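YARHG domain-containing protein (Legionella pneumophila subsp. pneumophila, PDB 4G2A) is of unknown function but, with a beta-rich part and a helical YARHG domain, may bind a nutrient. Local coordinates at residues M152-A165 and P225-S238. Residues are numbered along the deposited sequence; the frame is centred on the assembly and turned at random. Where two conformers were deposited one is given.
Sequences MGYHWVRYVLKTGA and PQADLSLCLFTGIS
His155, Val157 and Tyr159 each trade two backbone hydrogen bonds with Leu233, Leu231 and Leu229, zipping strands 155-160 and 229-235 together antiparallel. Between these pairs, the backbone of Trp156 turns outward to Thr148, and that of Cys232 to Cys188, so each strand has a further neighbour on its other side, 136-150 and 185-187 respectively. Past one end of the ladder a carboxylate takes over: Asp228 OD1 accepts from Leu161 N at 2.7 Å, on its anti side and 34° out of the carboxylate plane, and from Lys162 N at 2.9 Å, nearly along the C-O axis. One carboxylate oxygen thus takes up two successive amides where the chain leaves the strand for a 3-10 turn. Asp228 OD2 receives a long bond from a water that Lys162 NZ holds weakly. At the other end, a water donates hydrogen bonds to Gly153 O and Leu233 O, accepts from Thr235 N at 3.1 Å, and is hydrogen-bonded to His155 ND1, 2.9 Å from its oxygen, in the imidazole plane; Thr235 CG2 covers one face of that ring. A further water links Arg158 NH1 to Ser230 OG.

On the face carrying Trp156, Cys232 presents its CB and SG to the indole, the sulfur 3.8 Å from the centroid of the six-membered ring, while Arg158 NH1 lies over the opposite face. With chi1 at -171°, SG stands anti to the backbone N, where it also meets Tyr154 obliquely and closes the disulfide to Cys188. Tyr154 turns its edge to the face of Phe234, planes at 75°, and its hydroxyl bonds Asp192. The chemistry implies a pairing in which the amides of Leu161 and Lys162 and the polar atoms round the four-partner water are satisfied beyond the ladder, while the disulfide ties strand 229-235 to Cys188 on its other side.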
loop_
_atom_site.group_PDB
_atom_site.type_symbol
_atom_site.label_atom_id
_atom_site.label_comp_id
_atom_site.label_asym_id
_atom_site.label_seq_id
_atom_site.Cartn_x
_atom_site.Cartn_y
_atom_site.Cartn_z
HETATM N N MSE A 152 -6.040 -13.079 2.340
HETATM C CA MSE A 152 -5.784 -13.627 1.003
HETATM C C MSE A 152 -4.295 -13.517 0.686
HETATM O O MSE A 152 -3.825 -14.053 -0.322
HETATM C CB MSE A 152 -6.620 -12.883 -0.058
HETATM C CG MSE A 152 -8.115 -12.813 0.263
HETATM SE SE MSE A 152 -9.050 -14.501 0.007
HETATM C CE MSE A 152 -8.827 -15.299 1.706
ATOM N N GLY A 153 -3.576 -12.803 1.552
ATOM C CA GLY A 153 -2.150 -12.552 1.415
ATOM C C GLY A 153 -1.811 -11.291 0.675
ATOM O O GLY A 153 -0.653 -11.081 0.317
ATOM N N TYR A 154 -2.802 -10.444 0.443
ATOM C CA TYR A 154 -2.570 -9.198 -0.284
ATOM C C TYR A 154 -2.020 -8.097 0.603
ATOM O O TYR A 154 -2.259 -8.095 1.800
ATOM C CB TYR A 154 -3.874 -8.684 -0.902
ATOM C CG TYR A 154 -4.642 -9.643 -1.779
ATOM C CD1 TYR A 154 -3.991 -10.666 -2.471
ATOM C CD2 TYR A 154 -6.005 -9.468 -2.003
ATOM C CE1 TYR A 154 -4.684 -11.503 -3.342
ATOM C CE2 TYR A 154 -6.709 -10.306 -2.861
ATOM C CZ TYR A 154 -6.043 -11.319 -3.537
ATOM O OH TYR A 154 -6.738 -12.155 -4.387
ATOM N N HIS A 155 -1.298 -7.155 -0.006
ATOM C CA HIS A 155 -0.806 -5.903 0.578
ATOM C C HIS A 155 -1.492 -4.812 -0.229
ATOM O O HIS A 155 -1.556 -4.902 -1.459
ATOM C CB HIS A 155 0.722 -5.797 0.523
ATOM C CG HIS A 155 1.432 -6.223 1.778
ATOM N ND1 HIS A 155 1.820 -7.546 1.980
ATOM C CD2 HIS A 155 1.891 -5.473 2.810
ATOM C CE1 HIS A 155 2.454 -7.562 3.145
ATOM N NE2 HIS A 155 2.513 -6.345 3.689
ATOM N N TRP A 156 -2.129 -3.877 0.449
ATOM C CA TRP A 156 -2.861 -2.799 -0.210
ATOM C C TRP A 156 -2.204 -1.452 0.042
ATOM O O TRP A 156 -1.895 -1.106 1.180
ATOM C CB TRP A 156 -4.311 -2.754 0.277
ATOM C CG TRP A 156 -5.162 -3.882 -0.216
ATOM C CD1 TRP A 156 -5.466 -5.031 0.447
ATOM C CD2 TRP A 156 -5.889 -3.929 -1.456
ATOM N NE1 TRP A 156 -6.300 -5.810 -0.313
ATOM C CE2 TRP A 156 -6.576 -5.161 -1.490
ATOM C CE3 TRP A 156 -6.008 -3.051 -2.556
ATOM C CZ2 TRP A 156 -7.388 -5.541 -2.574
ATOM C CZ3 TRP A 156 -6.815 -3.424 -3.625
ATOM C CH2 TRP A 156 -7.478 -4.666 -3.637
ATOM N N VAL A 157 -1.991 -0.696 -1.022
ATOM C CA VAL A 157 -1.453 0.662 -0.939
ATOM C C VAL A 157 -2.526 1.501 -1.613
ATOM O O VAL A 157 -3.008 1.142 -2.687
ATOM C CB VAL A 157 0.007 0.848 -1.464
ATOM C CG1 VAL A 157 0.283 -0.001 -2.692
ATOM C CG2 VAL A 157 0.350 2.310 -1.718
ATOM N N ARG A 158 -3.039 2.494 -0.884
ATOM C CA ARG A 158 -4.154 3.296 -1.368
ATOM C C ARG A 158 -3.896 4.770 -1.178
ATOM O O ARG A 158 -3.110 5.174 -0.326
ATOM C CB ARG A 158 -5.474 2.910 -0.657
ATOM C CG ARG A 158 -5.661 1.443 -0.300
ATOM C CD ARG A 158 -6.938 1.293 0.473
ATOM N NE ARG A 158 -7.021 0.075 1.287
ATOM C CZ ARG A 158 -7.523 -1.082 0.863
ATOM N NH1 ARG A 158 -7.943 -1.214 -0.393
ATOM N NH2 ARG A 158 -7.617 -2.114 1.690
ATOM N N TYR A 159 -4.595 5.573 -1.976
ATOM C CA TYR A 159 -4.565 7.033 -1.959
ATOM C C TYR A 159 -5.876 7.555 -2.541
ATOM O O TYR A 159 -6.195 7.213 -3.677
ATOM C CB TYR A 159 -3.357 7.566 -2.734
ATOM C CG TYR A 159 -3.006 8.997 -2.397
ATOM C CD1 TYR A 159 -3.649 10.059 -3.027
ATOM C CD2 TYR A 159 -2.061 9.292 -1.417
ATOM C CE1 TYR A 159 -3.348 11.375 -2.707
ATOM C CE2 TYR A 159 -1.738 10.611 -1.102
ATOM C CZ TYR A 159 -2.374 11.650 -1.763
ATOM O OH TYR A 159 -2.064 12.956 -1.471
ATOM N N VAL A 160 -6.639 8.365 -1.757
ATOM C CA VAL A 160 -7.917 8.936 -2.193
ATOM C C VAL A 160 -7.659 10.144 -3.124
ATOM O O VAL A 160 -7.054 11.134 -2.720
ATOM C CB VAL A 160 -8.858 9.294 -1.023
ATOM C CG1 VAL A 160 -10.141 9.958 -1.527
ATOM C CG2 VAL A 160 -9.180 8.054 -0.180
ATOM N N LEU A 161 -8.145 10.025 -4.378
ATOM C CA LEU A 161 -7.990 10.996 -5.451
ATOM C C LEU A 161 -9.330 11.541 -5.948
ATOM O O LEU A 161 -9.337 12.629 -6.518
ATOM C CB LEU A 161 -7.239 10.337 -6.627
ATOM C CG LEU A 161 -5.737 10.020 -6.405
ATOM C CD1 LEU A 161 -5.198 9.085 -7.495
ATOM C CD2 LEU A 161 -4.901 11.279 -6.339
ATOM N N LYS A 162 -10.450 10.801 -5.750
ATOM C CA LYS A 162 -11.788 11.184 -6.220
ATOM C C LYS A 162 -12.279 12.526 -5.623
ATOM O O LYS A 162 -13.109 13.211 -6.226
ATOM C CB LYS A 162 -12.820 10.082 -5.912
ATOM C CG LYS A 162 -12.699 8.842 -6.796
ATOM C CD LYS A 162 -13.949 7.958 -6.696
ATOM C CE LYS A 162 -13.689 6.508 -7.053
ATOM N NZ LYS A 162 -14.904 5.644 -6.889
ATOM N N THR A 163 -11.773 12.862 -4.428
ATOM C CA THR A 163 -12.093 14.055 -3.656
ATOM C C THR A 163 -11.544 15.292 -4.336
ATOM O O THR A 163 -12.003 16.392 -4.041
ATOM C CB THR A 163 -11.582 13.915 -2.224
ATOM O OG1 THR A 163 -10.201 13.532 -2.246
ATOM C CG2 THR A 163 -12.401 12.922 -1.408
ATOM N N GLY A 164 -10.635 15.103 -5.295
ATOM C CA GLY A 164 -10.105 16.186 -6.117
ATOM C C GLY A 164 -11.190 16.976 -6.835
ATOM O O GLY A 164 -10.973 18.132 -7.207
ATOM N N ALA A 165 -12.396 16.362 -6.975
ATOM C CA ALA A 165 -13.630 16.922 -7.538
ATOM C C ALA A 165 -14.197 18.058 -6.659
ATOM O O ALA A 165 -15.101 18.759 -7.096
ATOM C CB ALA A 165 -14.676 15.821 -7.683
ATOM N N PRO A 225 -10.098 13.116 -11.835
ATOM C CA PRO A 225 -10.028 11.976 -10.904
ATOM C C PRO A 225 -11.373 11.259 -10.740
ATOM O O PRO A 225 -12.248 11.692 -9.971
ATOM C CB PRO A 225 -9.526 12.617 -9.615
ATOM C CG PRO A 225 -10.039 14.024 -9.679
ATOM C CD PRO A 225 -10.037 14.410 -11.118
ATOM N N GLN A 226 -11.529 10.169 -11.513
ATOM C CA GLN A 226 -12.700 9.297 -11.555
ATOM C C GLN A 226 -12.464 8.035 -10.716
ATOM O O GLN A 226 -13.418 7.318 -10.403
ATOM C CB GLN A 226 -13.029 8.920 -13.014
ATOM C CG GLN A 226 -14.515 8.617 -13.278
ATOM C CD GLN A 226 -15.401 9.837 -13.130
ATOM O OE1 GLN A 226 -15.481 10.692 -14.020
ATOM N NE2 GLN A 226 -16.075 9.949 -11.992
ATOM N N ALA A 227 -11.193 7.767 -10.344
ATOM C CA ALA A 227 -10.817 6.615 -9.511
ATOM C C ALA A 227 -9.692 6.964 -8.546
ATOM O O ALA A 227 -8.875 7.841 -8.820
ATOM C CB ALA A 227 -10.401 5.436 -10.379
ATOM N N ASP A 228 -9.652 6.271 -7.426
ATOM C CA ASP A 228 -8.594 6.448 -6.436
ATOM C C ASP A 228 -7.364 5.633 -6.809
ATOM O O ASP A 228 -7.388 4.809 -7.746
ATOM C CB ASP A 228 -9.095 6.007 -5.055
ATOM C CG ASP A 228 -10.178 6.884 -4.456
ATOM O OD1 ASP A 228 -10.115 8.127 -4.637
ATOM O OD2 ASP A 228 -11.054 6.342 -3.756
ATOM N N LEU A 229 -6.290 5.835 -6.069
ATOM C CA LEU A 229 -5.159 4.948 -6.237
ATOM C C LEU A 229 -5.493 3.682 -5.451
ATOM O O LEU A 229 -5.813 3.733 -4.257
ATOM C CB LEU A 229 -3.817 5.564 -5.795
ATOM C CG LEU A 229 -2.673 4.560 -5.584
ATOM C CD1 LEU A 229 -2.247 3.961 -6.883
ATOM C CD2 LEU A 229 -1.515 5.204 -4.950
ATOM N N SER A 230 -5.511 2.570 -6.159
ATOM C CA SER A 230 -5.781 1.261 -5.598
ATOM C C SER A 230 -4.764 0.315 -6.176
ATOM O O SER A 230 -4.789 0.025 -7.373
ATOM C CB SER A 230 -7.209 0.821 -5.906
ATOM O OG SER A 230 -7.468 -0.441 -5.314
ATOM N N LEU A 231 -3.807 -0.094 -5.350
ATOM C CA LEU A 231 -2.757 -0.993 -5.794
ATOM C C LEU A 231 -2.612 -2.147 -4.815
ATOM O O LEU A 231 -2.287 -1.971 -3.638
ATOM C CB LEU A 231 -1.437 -0.222 -5.994
ATOM C CG LEU A 231 -0.253 -0.963 -6.603
ATOM C CD1 LEU A 231 -0.535 -1.388 -8.039
ATOM C CD2 LEU A 231 0.986 -0.093 -6.567
ATOM N N CYS A 232 -2.912 -3.325 -5.324
ATOM C CA CYS A 232 -2.849 -4.593 -4.623
ATOM C C CYS A 232 -1.551 -5.339 -5.025
ATOM O O CYS A 232 -1.326 -5.608 -6.216
ATOM C CB CYS A 232 -4.095 -5.407 -4.944
ATOM S SG CYS A 232 -4.274 -6.882 -3.933
ATOM N N LEU A 233 -0.697 -5.640 -4.034
ATOM C CA LEU A 233 0.615 -6.266 -4.262
ATOM C C LEU A 233 0.851 -7.537 -3.496
ATOM O O LEU A 233 0.337 -7.710 -2.385
ATOM C CB LEU A 233 1.751 -5.300 -3.859
ATOM C CG LEU A 233 1.880 -3.968 -4.588
ATOM C CD1 LEU A 233 2.958 -3.112 -3.936
ATOM C CD2 LEU A 233 2.169 -4.169 -6.059
ATOM N N PHE A 234 1.708 -8.399 -4.059
ATOM C CA PHE A 234 2.188 -9.589 -3.380
ATOM C C PHE A 234 3.627 -9.334 -3.000
ATOM O O PHE A 234 4.401 -8.895 -3.836
ATOM C CB PHE A 234 2.070 -10.874 -4.244
ATOM C CG PHE A 234 0.809 -11.684 -4.067
ATOM C CD1 PHE A 234 0.483 -12.235 -2.830
ATOM C CD2 PHE A 234 -0.024 -11.945 -5.146
ATOM C CE1 PHE A 234 -0.686 -12.974 -2.666
ATOM C CE2 PHE A 234 -1.193 -12.688 -4.985
ATOM C CZ PHE A 234 -1.516 -13.199 -3.745
ATOM N N THR A 235 3.978 -9.595 -1.753
ATOM C CA THR A 235 5.349 -9.530 -1.262
ATOM C C THR A 235 5.832 -10.974 -1.241
ATOM O O THR A 235 5.007 -11.883 -1.382
ATOM C CB THR A 235 5.405 -8.847 0.101
ATOM O OG1 THR A 235 4.517 -9.539 0.967
ATOM C CG2 THR A 235 5.062 -7.369 0.045
ATOM N N GLY A 236 7.136 -11.185 -1.090
ATOM C CA GLY A 236 7.744 -12.514 -1.112
ATOM C C GLY A 236 7.160 -13.549 -0.167
ATOM O O GLY A 236 6.571 -14.540 -0.614
ATOM N N ILE A 237 7.327 -13.335 1.146
ATOM C CA ILE A 237 6.876 -14.260 2.194
ATOM C C ILE A 237 5.342 -14.420 2.131
ATOM O O ILE A 237 4.867 -15.547 2.234
ATOM C CB ILE A 237 7.359 -13.800 3.612
ATOM C CG1 ILE A 237 8.885 -13.492 3.661
ATOM C CG2 ILE A 237 6.910 -14.751 4.711
ATOM C CD1 ILE A 237 9.779 -14.383 4.444
ATOM N N SER A 238 4.576 -13.310 1.952
ATOM C CA SER A 238 3.111 -13.377 1.890
ATOM C C SER A 238 2.629 -14.226 0.704
ATOM O O SER A 238 1.620 -14.916 0.838
ATOM C CB SER A 238 2.491 -11.984 1.818
ATOM O OG SER A 238 2.809 -11.206 2.959
HETATM O O HOH W 1 1.357 -9.468 -0.171
HETATM O O HOH W 2 -7.594 0.229 -2.610
HETATM O O HOH W 3 -14.316 6.024 -3.749
#